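Putative histidinol-phosphate aminotransferase (Erwinia carotovora atroseptica, PDB 3LY1) probably acts as a pyridoxal-phosphate-dependent aminotransferase, perhaps on histidinol phosphate, and binds pyridoxal 5'-phosphate in the crystal. Local coordinates at residues Q339-A342 and D343-E347; E184-D188 and P189-S193; H107-I111 and A112-V116; V300-L303 and K304-Q307; S265-S268 and N269-R273. One frame throughout, in Å; residues are numbered along the deposited sequence. Where two conformers were deposited one is given.

Contact 1 of 5, residues Q339-A342 and D343-E347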
loop_
_atom_site.group_PDB
_atom_site.type_symbol
_atom_site.label_atom_id
_atom_site.label_comp_id
_atom_site.label_asym_id
_atom_site.label_seq_id
_atom_site.Cartn_x
_atom_site.Cartn_y
_atom_site.Cartn_z
ATOM N N GLN A 339 13.820 -6.447 31.569
ATOM C CA GLN A 339 14.279 -6.435 32.969
ATOM C C GLN A 339 13.573 -5.346 33.805
ATOM O O GLN A 339 13.144 -5.576 34.935
ATOM C CB GLN A 339 15.794 -6.266 33.079
ATOM C CG GLN A 339 16.259 -6.378 34.521
ATOM C CD GLN A 339 16.014 -7.772 35.092
ATOM O OE1 GLN A 339 16.306 -8.771 34.435
ATOM N NE2 GLN A 339 15.459 -7.843 36.309
ATOM N N TRP A 340 13.450 -4.157 33.249
ATOM C CA TRP A 340 12.777 -3.084 33.947
ATOM C C TRP A 340 11.276 -3.405 34.109
ATOM O O TRP A 340 10.667 -3.180 35.198
ATOM C CB TRP A 340 12.973 -1.785 33.176
ATOM C CG TRP A 340 12.668 -0.609 33.966
ATOM C CD1 TRP A 340 13.537 0.105 34.760
ATOM C CD2 TRP A 340 11.402 0.012 34.091
ATOM N NE1 TRP A 340 12.869 1.142 35.354
ATOM C CE2 TRP A 340 11.557 1.105 34.958
ATOM C CE3 TRP A 340 10.147 -0.246 33.549
ATOM C CZ2 TRP A 340 10.489 1.943 35.309
ATOM C CZ3 TRP A 340 9.077 0.595 33.891
ATOM C CH2 TRP A 340 9.264 1.677 34.765
ATOM N N VAL A 341 10.691 -3.963 33.046
ATOM C CA VAL A 341 9.277 -4.321 33.106
ATOM C C VAL A 341 9.047 -5.435 34.141
ATOM O O VAL A 341 8.106 -5.334 34.957
ATOM C CB VAL A 341 8.664 -4.716 31.727
ATOM C CG1 VAL A 341 7.235 -5.266 31.896
ATOM C CG2 VAL A 341 8.620 -3.489 30.810
ATOM N N ALA A 342 9.859 -6.487 34.061
ATOM C CA ALA A 342 9.821 -7.608 34.986
ATOM C C ALA A 342 9.934 -7.132 36.435
ATOM O O ALA A 342 9.162 -7.540 37.293
ATOM C CB ALA A 342 10.942 -8.613 34.685
ATOM N N ASP A 343 10.885 -6.247 36.721
ATOM C CA ASP A 343 10.965 -5.755 38.070
ATOM C C ASP A 343 9.770 -4.870 38.463
ATOM O O ASP A 343 9.379 -4.893 39.619
ATOM C CB ASP A 343 12.279 -5.072 38.300
ATOM C CG ASP A 343 13.429 -6.049 38.269
ATOM O OD1 ASP A 343 13.219 -7.209 38.703
ATOM O OD2 ASP A 343 14.508 -5.654 37.802
ATOM N N THR A 344 9.190 -4.112 37.519
ATOM C CA THR A 344 7.964 -3.349 37.783
ATOM C C THR A 344 6.800 -4.308 38.147
ATOM O O THR A 344 6.007 -4.057 39.068
ATOM C CB THR A 344 7.598 -2.434 36.584
ATOM O OG1 THR A 344 8.671 -1.509 36.354
ATOM C CG2 THR A 344 6.339 -1.637 36.852
HETATM N N MSE A 345 6.705 -5.413 37.421
HETATM C CA MSE A 345 5.736 -6.444 37.734
HETATM C C MSE A 345 5.914 -6.981 39.184
HETATM O O MSE A 345 4.939 -7.059 39.941
HETATM C CB MSE A 345 5.865 -7.578 36.715
HETATM C CG MSE A 345 5.495 -7.172 35.315
HETATM SE SE MSE A 345 5.940 -8.554 34.020
HETATM C CE MSE A 345 4.825 -10.005 34.656
ATOM N N ARG A 346 7.163 -7.272 39.589
ATOM C CA ARG A 346 7.426 -7.716 40.958
ATOM C C ARG A 346 6.974 -6.691 41.967
ATOM O O ARG A 346 6.416 -7.049 43.008
ATOM C CB ARG A 346 8.904 -8.071 41.163
ATOM C CG ARG A 346 9.304 -9.326 40.431
ATOM C CD ARG A 346 10.849 -9.538 40.494
ATOM N NE ARG A 346 11.225 -10.767 39.803
ATOM C CZ ARG A 346 11.744 -10.840 38.579
ATOM N NH1 ARG A 346 12.038 -9.738 37.886
ATOM N NH2 ARG A 346 12.014 -12.027 38.051
ATOM N N GLU A 347 7.177 -5.413 41.649
ATOM C CA GLU A 347 6.767 -4.334 42.540
ATOM C C GLU A 347 5.245 -4.184 42.582
ATOM O O GLU A 347 4.675 -3.887 43.655
ATOM C CB GLU A 347 7.393 -3.004 42.123
ATOM C CG GLU A 347 8.889 -2.911 42.366
ATOM C CD GLU A 347 9.239 -2.979 43.842
ATOM O OE1 GLU A 347 8.873 -2.035 44.595
ATOM O OE2 GLU A 347 9.858 -3.988 44.247
#
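Helix 335-350 carries this contact, and Gln339 meets Asp343 one turn further on along a partly exposed flank beside helix 259-283. Gln339 NE2 gives a nearly straight bond of 2.8 Å to Asp343 OD2, with an N-H...O angle of 168°. The oxygen lies close to the amide plane. The amide nitrogen, however, comes from above the carboxylate plane, and the two planes are 51° apart. The other carboxylate oxygen, Asp343 OD1, accepts from Arg346 NH1 at 2.9 Å in a more bent salt bridge. Arg346 NH2 turns to a second carboxylate, Asp282. This is i to i+4 and i to i+3 pairing on the C-terminal helix, and the same helix packs its buried side on helices 259-283 and 303-312. On another side, Thr344 OG1 donates 2.8 Å back to Trp340 O. Thr344 N also reaches Trp340 O, at 2.9 Å, from the opposite face of the carbonyl plane. A chi1 of -60° sets OG1 beside its own backbone N and turns it back toward that carbonyl. The hydroxyl then sits over one face of the indole, 3.3 Å from Trp340 CZ3. On the buried side, Val341 CG1 touches the selenium of Met345 at 4.1 Å.

Contact 2 of 5, residues E184-D188 and P189-S193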
loop_
_atom_site.group_PDB
_atom_site.type_symbol
_atom_site.label_atom_id
_atom_site.label_comp_id
_atom_site.label_asym_id
_atom_site.label_seq_id
_atom_site.Cartn_x
_atom_site.Cartn_y
_atom_site.Cartn_z
ATOM N N GLU A 184 10.140 -16.818 11.849
ATOM C CA GLU A 184 11.585 -16.864 12.094
ATOM C C GLU A 184 12.016 -16.861 13.575
ATOM O O GLU A 184 13.150 -17.210 13.900
ATOM C CB GLU A 184 12.302 -15.749 11.322
ATOM C CG GLU A 184 12.239 -15.906 9.787
ATOM C CD GLU A 184 10.997 -15.301 9.119
ATOM O OE1 GLU A 184 10.034 -14.921 9.809
ATOM O OE2 GLU A 184 10.982 -15.225 7.871
ATOM N N PHE A 185 11.119 -16.492 14.472
ATOM C CA PHE A 185 11.390 -16.515 15.904
ATOM C C PHE A 185 11.242 -17.913 16.508
ATOM O O PHE A 185 11.621 -18.116 17.661
ATOM C CB PHE A 185 10.412 -15.585 16.621
ATOM C CG PHE A 185 10.596 -14.134 16.301
ATOM C CD1 PHE A 185 11.706 -13.446 16.742
ATOM C CD2 PHE A 185 9.622 -13.437 15.615
ATOM C CE1 PHE A 185 11.869 -12.098 16.460
ATOM C CE2 PHE A 185 9.766 -12.101 15.332
ATOM C CZ PHE A 185 10.897 -11.417 15.751
ATOM N N VAL A 186 10.649 -18.855 15.758
ATOM C CA VAL A 186 10.193 -20.127 16.331
ATOM C C VAL A 186 11.381 -20.995 16.776
ATOM O O VAL A 186 12.395 -21.074 16.083
ATOM C CB VAL A 186 9.290 -20.941 15.349
ATOM C CG1 VAL A 186 9.079 -22.344 15.904
ATOM C CG2 VAL A 186 7.888 -20.231 15.093
ATOM N N ASN A 187 11.252 -21.608 17.957
ATOM C CA ASN A 187 12.236 -22.606 18.438
ATOM C C ASN A 187 11.684 -24.036 18.391
ATOM O O ASN A 187 12.426 -24.978 18.311
ATOM C CB ASN A 187 12.678 -22.243 19.865
ATOM C CG ASN A 187 13.651 -21.063 19.878
ATOM O OD1 ASN A 187 14.759 -21.166 19.350
ATOM N ND2 ASN A 187 13.217 -19.925 20.426
ATOM N N ASP A 188 10.374 -24.188 18.445
ATOM C CA ASP A 188 9.748 -25.516 18.518
ATOM C C ASP A 188 10.018 -26.323 17.228
ATOM O O ASP A 188 9.627 -25.893 16.148
ATOM C CB ASP A 188 8.248 -25.315 18.727
ATOM C CG ASP A 188 7.521 -26.569 19.169
ATOM O OD1 ASP A 188 7.894 -27.663 18.718
ATOM O OD2 ASP A 188 6.534 -26.431 19.951
ATOM N N PRO A 189 10.646 -27.511 17.336
ATOM C CA PRO A 189 10.920 -28.305 16.131
ATOM C C PRO A 189 9.702 -29.004 15.500
ATOM O O PRO A 189 9.861 -29.549 14.416
ATOM C CB PRO A 189 11.920 -29.359 16.630
ATOM C CG PRO A 189 11.539 -29.547 18.049
ATOM C CD PRO A 189 11.214 -28.162 18.540
ATOM N N ARG A 190 8.521 -28.973 16.143
ATOM C CA ARG A 190 7.292 -29.474 15.520
ATOM C C ARG A 190 6.769 -28.470 14.473
ATOM O O ARG A 190 5.890 -28.804 13.649
ATOM C CB ARG A 190 6.201 -29.708 16.572
ATOM C CG ARG A 190 6.593 -30.795 17.627
ATOM C CD ARG A 190 5.641 -30.847 18.793
ATOM N NE ARG A 190 5.652 -29.604 19.550
ATOM C CZ ARG A 190 4.936 -29.367 20.642
ATOM N NH1 ARG A 190 4.162 -30.295 21.174
ATOM N NH2 ARG A 190 5.004 -28.177 21.225
ATOM N N PHE A 191 7.275 -27.235 14.530
ATOM C CA PHE A 191 6.905 -26.206 13.564
ATOM C C PHE A 191 7.685 -26.389 12.272
ATOM O O PHE A 191 8.896 -26.609 12.304
ATOM C CB PHE A 191 7.209 -24.787 14.086
ATOM C CG PHE A 191 6.995 -23.709 13.027
ATOM C CD1 PHE A 191 5.747 -23.169 12.838
ATOM C CD2 PHE A 191 8.014 -23.297 12.204
ATOM C CE1 PHE A 191 5.531 -22.206 11.856
ATOM C CE2 PHE A 191 7.816 -22.349 11.208
ATOM C CZ PHE A 191 6.558 -21.795 11.040
ATOM N N ARG A 192 6.965 -26.258 11.158
ATOM C CA ARG A 192 7.532 -26.284 9.810
ATOM C C ARG A 192 6.855 -25.213 8.952
ATOM O O ARG A 192 5.629 -25.098 8.976
ATOM C CB ARG A 192 7.321 -27.677 9.168
ATOM C CG ARG A 192 8.565 -28.531 9.089
ATOM C CD ARG A 192 8.353 -30.030 9.267
ATOM N NE ARG A 192 7.086 -30.638 8.847
ATOM C CZ ARG A 192 6.557 -31.680 9.486
ATOM N NH1 ARG A 192 7.170 -32.160 10.558
ATOM N NH2 ARG A 192 5.415 -32.233 9.095
ATOM N N SER A 193 7.636 -24.431 8.201
ATOM C CA SER A 193 7.030 -23.537 7.187
ATOM C C SER A 193 6.284 -24.378 6.138
ATOM O O SER A 193 6.707 -25.500 5.767
ATOM C CB SER A 193 8.039 -22.614 6.499
ATOM O OG SER A 193 7.406 -21.857 5.461
HETATM O O HOH W 1 10.680 -25.518 13.751
#
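A type I beta turn runs from Asp188 to Phe191, closed by a bond of 3.2 Å from Phe191 N to Asp188 O. The turn belongs to the surface loop between strand 174-179 and helix 195-199. One water donates to both Asp188 O and Phe191 O and so bridges the turn a second time. The Asp188 carboxylate accepts from both the backbone and the side chain of Arg190. Its CG stands opposite the backbone N (chi1 -165°), which brings the carboxylate to Arg190 N. OD1 takes Arg190 N at 3.0 Å on its anti side, tilted out of the carboxylate plane. The same oxygen takes Arg190 NE at 3.1 Å on its syn lone pair. Arg190 NH2 meets Asp188 OD2 at 2.6 Å, also on the syn side. The guanidinium thus grips the carboxylate side-on in a bidentate salt bridge, with the two planes only 20° apart. This pairing fixes the rotation of both groups. Val186 and Phe191 pack together at about a right angle, where Val186 CG1 is 3.6 Å from Phe191 CB. Val186 CG2 sits over the centre of the Phe191 ring in a CH-pi contact, 4.1 Å from the centroid and 9° off the normal.

Contact 3 of 5, residues H107-I111 and A112-V116. With EDO (1,2-ethanediol), chain J.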
loop_
_atom_site.group_PDB
_atom_site.type_symbol
_atom_site.label_atom_id
_atom_site.label_comp_id
_atom_site.label_asym_id
_atom_site.label_seq_id
_atom_site.Cartn_x
_atom_site.Cartn_y
_atom_site.Cartn_z
ATOM N N HIS A 107 -12.436 -9.585 9.686
ATOM C CA HIS A 107 -12.738 -8.214 9.276
ATOM C C HIS A 107 -13.041 -8.129 7.784
ATOM O O HIS A 107 -14.095 -7.582 7.389
ATOM C CB HIS A 107 -11.563 -7.291 9.653
ATOM C CG HIS A 107 -11.674 -5.897 9.118
ATOM N ND1 HIS A 107 -12.380 -4.903 9.758
ATOM C CD2 HIS A 107 -11.110 -5.311 8.026
ATOM C CE1 HIS A 107 -12.300 -3.786 9.052
ATOM N NE2 HIS A 107 -11.534 -4.005 8.000
ATOM N N PHE A 108 -12.127 -8.640 6.949
ATOM C CA PHE A 108 -12.313 -8.606 5.505
ATOM C C PHE A 108 -13.373 -9.612 5.072
ATOM O O PHE A 108 -14.104 -9.390 4.079
ATOM C CB PHE A 108 -10.972 -8.803 4.762
ATOM C CG PHE A 108 -9.968 -7.703 5.025
ATOM C CD1 PHE A 108 -10.229 -6.390 4.644
ATOM C CD2 PHE A 108 -8.786 -7.967 5.664
ATOM C CE1 PHE A 108 -9.332 -5.377 4.940
ATOM C CE2 PHE A 108 -7.886 -6.950 5.920
ATOM C CZ PHE A 108 -8.178 -5.668 5.559
ATOM N N ALA A 109 -13.526 -10.700 5.834
ATOM C CA ALA A 109 -14.583 -11.666 5.514
ATOM C C ALA A 109 -15.982 -11.082 5.694
ATOM O O ALA A 109 -16.901 -11.293 4.857
ATOM C CB ALA A 109 -14.397 -13.000 6.331
ATOM N N LYS A 110 -16.147 -10.328 6.764
ATOM C CA LYS A 110 -17.385 -9.603 7.023
ATOM C C LYS A 110 -17.708 -8.532 5.961
ATOM O O LYS A 110 -18.843 -8.413 5.549
ATOM C CB LYS A 110 -17.344 -8.978 8.395
ATOM C CG LYS A 110 -17.487 -9.999 9.513
ATOM C CD LYS A 110 -18.028 -9.344 10.810
ATOM C CE LYS A 110 -16.934 -8.831 11.686
ATOM N NZ LYS A 110 -17.449 -7.893 12.794
ATOM N N ILE A 111 -16.713 -7.770 5.536
ATOM C CA ILE A 111 -16.858 -6.817 4.422
ATOM C C ILE A 111 -17.365 -7.528 3.169
ATOM O O ILE A 111 -18.281 -7.044 2.502
ATOM C CB ILE A 111 -15.522 -6.032 4.204
ATOM C CG1 ILE A 111 -15.312 -5.032 5.355
ATOM C CG2 ILE A 111 -15.490 -5.337 2.850
ATOM C CD1 ILE A 111 -13.864 -4.667 5.615
ATOM N N ALA A 112 -16.841 -8.731 2.903
ATOM C CA ALA A 112 -17.283 -9.548 1.781
ATOM C C ALA A 112 -18.668 -10.213 1.971
ATOM O O ALA A 112 -19.231 -10.824 1.032
ATOM C CB ALA A 112 -16.179 -10.607 1.446
ATOM N N GLY A 113 -19.249 -10.083 3.154
ATOM C CA GLY A 113 -20.600 -10.633 3.382
ATOM C C GLY A 113 -20.582 -12.137 3.615
ATOM O O GLY A 113 -21.602 -12.790 3.531
HETATM N N MSE A 114 -19.415 -12.673 3.955
HETATM C CA MSE A 114 -19.255 -14.104 4.209
HETATM C C MSE A 114 -19.708 -14.527 5.612
HETATM O O MSE A 114 -19.536 -13.787 6.606
HETATM C CB MSE A 114 -17.791 -14.492 4.023
HETATM C CG MSE A 114 -17.330 -14.332 2.591
HETATM SE SE MSE A 114 -15.389 -14.562 2.428
HETATM C CE MSE A 114 -15.226 -16.401 3.186
ATOM N N LYS A 115 -20.239 -15.740 5.693
ATOM C CA LYS A 115 -20.374 -16.424 6.965
ATOM C C LYS A 115 -19.003 -16.564 7.619
ATOM O O LYS A 115 -18.043 -16.922 6.954
ATOM C CB LYS A 115 -20.950 -17.814 6.728
ATOM C CG LYS A 115 -21.128 -18.628 7.976
ATOM C CD LYS A 115 -21.812 -19.967 7.676
ATOM C CE LYS A 115 -22.121 -20.701 8.985
ATOM N NZ LYS A 115 -23.058 -21.826 8.724
ATOM N N VAL A 116 -18.915 -16.297 8.913
ATOM C CA VAL A 116 -17.660 -16.464 9.657
ATOM C C VAL A 116 -17.897 -17.550 10.694
ATOM O O VAL A 116 -18.779 -17.416 11.541
ATOM C CB VAL A 116 -17.227 -15.177 10.345
ATOM C CG1 VAL A 116 -16.018 -15.425 11.210
ATOM C CG2 VAL A 116 -16.904 -14.102 9.296
HETATM C C1 EDO J . -13.799 -4.814 12.731
HETATM O O1 EDO J . -14.128 -3.479 13.145
HETATM C C2 EDO J . -14.625 -5.225 11.509
HETATM O O2 EDO J . -15.938 -5.701 11.845
#
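Val116 has CG2 opposite its carbonyl carbon and CG1 opposite its backbone N (chi1 174°), and this points CG2 at the end of helix 104-111. There CG2 lies 4.0 Å from Ala109 CB and 4.1 Å from Lys110 CG. The methyl of Ala109 also faces the selenium of Met114, at 4.3 Å. Leu95 of the neighbouring strand touches both Ala109 and Met114. The backbone makes the turn between helix and strand. Ala112 N still bonds to Phe108 O at 3.1 Å, in the helical manner. Gly113 then adopts a positive phi of 79°. Met114 N reaches back to Ala109 O at 3.0 Å, and Gly113 N to Lys110 O at 2.9 Å. The second of these donors stands well above the carbonyl plane. Lys110 NZ lies near a 1,2-ethanediol, probably from the crystallisation liquor, whose placement is doubtful. Phe108 and Ile111 face the second subunit, where Val239 and Arg237 of that chain meet them. With the positive phi of Gly113, the Met114 N to Ala109 O and Gly113 N to Lys110 O bonds make a Schellman motif, and it ends the helix of the beta-alpha-beta unit 94-98, 104-111 and 115-119.

Contact 4 of 5, residues V300-L303 and K304-Q307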
loop_
_atom_site.group_PDB
_atom_site.type_symbol
_atom_site.label_atom_id
_atom_site.label_comp_id
_atom_site.label_asym_id
_atom_site.label_seq_id
_atom_site.Cartn_x
_atom_site.Cartn_y
_atom_site.Cartn_z
ATOM N N VAL A 300 -4.684 -12.286 37.395
ATOM C CA VAL A 300 -5.642 -12.449 38.480
ATOM C C VAL A 300 -6.366 -11.123 38.811
ATOM O O VAL A 300 -7.421 -11.143 39.448
ATOM C CB VAL A 300 -5.002 -13.158 39.720
ATOM C CG1 VAL A 300 -4.605 -14.597 39.330
ATOM C CG2 VAL A 300 -3.804 -12.444 40.227
ATOM N N VAL A 301 -5.822 -9.990 38.372
ATOM C CA VAL A 301 -6.502 -8.691 38.479
ATOM C C VAL A 301 -7.193 -8.372 37.149
ATOM O O VAL A 301 -6.866 -8.983 36.127
ATOM C CB VAL A 301 -5.505 -7.577 38.817
ATOM C CG1 VAL A 301 -4.748 -7.940 40.076
ATOM C CG2 VAL A 301 -4.541 -7.335 37.642
ATOM N N PRO A 302 -8.166 -7.437 37.155
ATOM C CA PRO A 302 -8.777 -7.052 35.877
ATOM C C PRO A 302 -7.758 -6.522 34.846
ATOM O O PRO A 302 -6.866 -5.704 35.171
ATOM C CB PRO A 302 -9.813 -5.975 36.278
ATOM C CG PRO A 302 -10.182 -6.324 37.737
ATOM C CD PRO A 302 -8.853 -6.815 38.311
ATOM N N LEU A 303 -7.888 -7.002 33.611
ATOM C CA LEU A 303 -6.980 -6.610 32.524
ATOM C C LEU A 303 -6.947 -5.104 32.429
ATOM O O LEU A 303 -5.899 -4.532 32.348
ATOM C CB LEU A 303 -7.429 -7.247 31.199
ATOM C CG LEU A 303 -6.670 -6.820 29.927
ATOM C CD1 LEU A 303 -5.158 -7.140 29.995
ATOM C CD2 LEU A 303 -7.356 -7.454 28.681
ATOM N N LYS A 304 -8.112 -4.455 32.500
ATOM C CA LYS A 304 -8.176 -3.001 32.300
ATOM C C LYS A 304 -7.433 -2.240 33.376
ATOM O O LYS A 304 -6.782 -1.235 33.092
ATOM C CB LYS A 304 -9.640 -2.529 32.238
ATOM C CG LYS A 304 -9.820 -1.013 32.020
ATOM C CD LYS A 304 -9.456 -0.640 30.577
ATOM C CE LYS A 304 -9.741 0.836 30.232
ATOM N NZ LYS A 304 -9.526 1.030 28.744
ATOM N N ASP A 305 -7.526 -2.718 34.615
ATOM C CA ASP A 305 -6.743 -2.111 35.718
ATOM C C ASP A 305 -5.234 -2.280 35.450
ATOM O O ASP A 305 -4.446 -1.354 35.612
ATOM C CB ASP A 305 -7.078 -2.746 37.073
ATOM C CG ASP A 305 -8.525 -2.529 37.489
ATOM O OD1 ASP A 305 -9.266 -1.836 36.758
ATOM O OD2 ASP A 305 -8.907 -3.076 38.543
ATOM N N TYR A 306 -4.850 -3.480 35.047
ATOM C CA TYR A 306 -3.454 -3.763 34.792
ATOM C C TYR A 306 -2.912 -2.912 33.628
ATOM O O TYR A 306 -1.799 -2.356 33.703
ATOM C CB TYR A 306 -3.285 -5.249 34.527
ATOM C CG TYR A 306 -1.841 -5.667 34.355
ATOM C CD1 TYR A 306 -0.908 -5.442 35.366
ATOM C CD2 TYR A 306 -1.391 -6.254 33.174
ATOM C CE1 TYR A 306 0.408 -5.812 35.220
ATOM C CE2 TYR A 306 -0.034 -6.637 33.022
ATOM C CZ TYR A 306 0.855 -6.406 34.062
ATOM O OH TYR A 306 2.206 -6.742 33.968
ATOM N N GLN A 307 -3.712 -2.774 32.570
ATOM C CA GLN A 307 -3.313 -1.950 31.425
ATOM C C GLN A 307 -3.121 -0.494 31.876
ATOM O O GLN A 307 -2.180 0.180 31.433
ATOM C CB GLN A 307 -4.352 -1.997 30.289
ATOM C CG GLN A 307 -4.450 -3.329 29.525
ATOM C CD GLN A 307 -5.650 -3.379 28.655
ATOM O OE1 GLN A 307 -6.689 -2.847 29.036
ATOM N NE2 GLN A 307 -5.540 -4.015 27.466
#
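Leu303 and Gln307 form the close, more buried part of this contact, one turn apart at the start of helix 303-312. The leucine branch crosses the glutamine at a slant. Leu303 CG lies 3.8 Å from Gln307 CD of the amide, and Leu303 CD1 lies 3.9 Å from Gln307 CG. Gln307 has CG beside its backbone N (chi1 -70°) and continues extended, which keeps CG 3.4 Å from Leu303 O. Its amide NE2 is held elsewhere, by Gly318 O. Leu303 also packs on Cys328 of strand 327-331. Tyr306 is buried too, with its ring turned toward Met345 and Phe348 of helix 335-350. Behind it, Val301 CG2 touches Tyr306 CB at 4.0 Å. The solvent side differs in having no hydrogen bond between side chains across the contact. There exposed Pro302 presents its ring to the carboxylate of Asp305, with CG 3.6 Å from Asp305 OD2. In the backbone, Gln307 N bonds to Leu303 O at 2.8 Å. Pro302 occupies the N-cap position, directly after the loop that follows strand 294-298, and its carbonyl oxygen accepts the first i to i+4 bond of helix 303-312, from Tyr306 N at 3.0 Å.

Contact 5 of 5, residues S265-S268 and N269-R273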
loop_
_atom_site.group_PDB
_atom_site.type_symbol
_atom_site.label_atom_id
_atom_site.label_comp_id
_atom_site.label_asym_id
_atom_site.label_seq_id
_atom_site.Cartn_x
_atom_site.Cartn_y
_atom_site.Cartn_z
ATOM N N SER A 265 18.615 -10.597 15.780
ATOM C CA SER A 265 17.207 -10.253 15.986
ATOM C C SER A 265 16.490 -11.390 16.741
ATOM O O SER A 265 15.819 -11.141 17.713
ATOM C CB SER A 265 16.541 -9.929 14.630
ATOM O OG SER A 265 15.176 -9.536 14.752
ATOM N N LYS A 266 16.687 -12.635 16.338
ATOM C CA LYS A 266 16.100 -13.784 17.047
ATOM C C LYS A 266 16.708 -13.966 18.461
ATOM O O LYS A 266 15.992 -14.132 19.462
ATOM C CB LYS A 266 16.309 -15.084 16.247
ATOM C CG LYS A 266 15.951 -16.325 17.038
ATOM C CD LYS A 266 15.856 -17.567 16.210
ATOM C CE LYS A 266 15.178 -18.666 17.003
ATOM N NZ LYS A 266 15.915 -18.958 18.267
ATOM N N LYS A 267 18.037 -13.924 18.534
ATOM C CA LYS A 267 18.743 -14.163 19.800
ATOM C C LYS A 267 18.332 -13.158 20.861
ATOM O O LYS A 267 18.052 -13.549 22.001
ATOM C CB LYS A 267 20.256 -14.122 19.602
ATOM C CG LYS A 267 21.052 -14.389 20.909
ATOM C CD LYS A 267 22.585 -14.260 20.725
ATOM C CE LYS A 267 23.396 -14.997 21.833
ATOM N NZ LYS A 267 22.629 -15.192 23.138
ATOM N N SER A 268 18.266 -11.875 20.489
ATOM C CA SER A 268 17.832 -10.827 21.418
ATOM C C SER A 268 16.394 -11.085 21.886
ATOM O O SER A 268 16.070 -10.933 23.073
ATOM C CB SER A 268 17.961 -9.432 20.793
ATOM O OG SER A 268 17.437 -8.414 21.651
ATOM N N ASN A 269 15.535 -11.513 20.957
ATOM C CA ASN A 269 14.175 -11.876 21.312
ATOM C C ASN A 269 14.141 -13.019 22.331
ATOM O O ASN A 269 13.336 -12.976 23.267
ATOM C CB ASN A 269 13.381 -12.291 20.086
ATOM C CG ASN A 269 11.914 -12.503 20.396
ATOM O OD1 ASN A 269 11.230 -11.585 20.825
ATOM N ND2 ASN A 269 11.415 -13.727 20.156
ATOM N N ASP A 270 14.993 -14.022 22.126
ATOM C CA ASP A 270 15.070 -15.179 23.017
ATOM C C ASP A 270 15.488 -14.763 24.423
ATOM O O ASP A 270 14.935 -15.256 25.397
ATOM C CB ASP A 270 16.077 -16.223 22.492
ATOM C CG ASP A 270 15.577 -16.982 21.239
ATOM O OD1 ASP A 270 14.342 -17.154 21.049
ATOM O OD2 ASP A 270 16.436 -17.448 20.456
ATOM N N VAL A 271 16.484 -13.881 24.516
ATOM C CA VAL A 271 16.931 -13.373 25.798
ATOM C C VAL A 271 15.785 -12.619 26.503
ATOM O O VAL A 271 15.568 -12.821 27.689
ATOM C CB VAL A 271 18.160 -12.459 25.653
ATOM C CG1 VAL A 271 18.531 -11.826 27.026
ATOM C CG2 VAL A 271 19.361 -13.248 25.026
ATOM N N SER A 272 15.095 -11.737 25.773
ATOM C CA SER A 272 14.013 -10.960 26.348
ATOM C C SER A 272 12.897 -11.867 26.864
ATOM O O SER A 272 12.340 -11.611 27.932
ATOM C CB SER A 272 13.451 -9.959 25.341
ATOM O OG SER A 272 14.409 -8.930 25.123
ATOM N N ARG A 273 12.572 -12.918 26.093
ATOM C CA ARG A 273 11.541 -13.873 26.475
ATOM C C ARG A 273 11.836 -14.492 27.846
ATOM O O ARG A 273 10.964 -14.497 28.710
ATOM C CB ARG A 273 11.415 -15.005 25.456
ATOM C CG ARG A 273 10.217 -15.919 25.726
ATOM C CD ARG A 273 10.166 -17.134 24.800
ATOM N NE ARG A 273 9.882 -16.831 23.389
ATOM C CZ ARG A 273 10.771 -16.903 22.398
ATOM N NH1 ARG A 273 12.035 -17.225 22.621
ATOM N NH2 ARG A 273 10.399 -16.626 21.165
#
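Lys266 and Asp270 meet one turn apart on helix 259-283. Lys266 NZ donates to Asp270 OD2 at 2.7 Å and uses the syn lone pair of that oxygen. The lysine runs extended as far as CE and then bends at its last torsion (chi4 -58°), which folds NZ back onto the carboxylate. Lys266 CG also passes 3.6 Å from Asp270 OD2. The other oxygen, Asp270 OD1, accepts from Arg273 NH1 at 2.8 Å, on its anti side and close to the guanidinium plane. Lys266, Asp270 and Arg273 thus make a salt-bridge network at i, i+4 and i+7 along one side of the long helix. The carboxylate lies between two cations, so its negative charge is probably stabilised. Regular helical bonds set the spacing, among them Asp270 N to Lys266 O at 2.8 Å and Val271 N to Lys267 O at 3.0 Å. On another side, Val271 CG2 lies 3.3 Å from Lys267 O. Further out, Asn187 bonds to both Lys266 NZ and Asp270 OD1 and ties the network to the loop after strand 174-179. Gly292 O accepts from both Arg273 NH2 and Asn269 ND2, and Ser290 OG meets Arg273 NE. Ser268, Val271 and Ser272 pack against Pro335, at the start of helix 335-350, and Ser272 OG bonds to Gly333 O.

In the fold
Contacts 2 and 5 touch directly: Asn187 OD1 is 2.7 Å from Lys266 NZ, and Asn187 ND2 is 3.1 Å from Asp270 OD1, both probable hydrogen bonds. Both contacts come within about 13 Å of the cofactor. The side chain of Phe191 is about 11 Å from a bound pyridoxal phosphate, and that of Asn269 about 13 Å. Contacts 1 and 4 also meet, with Met345 CG 3.6 Å from Tyr306 OH, and both lie away from the cofactor site. Contacts 1 and 5 do not touch, though their nearest atoms are about 6 Å apart. Contact 3 stands apart, its centre about 36 Å from that of contact 5, yet the Phe108 side chain is about 9 Å from pyridoxal phosphate.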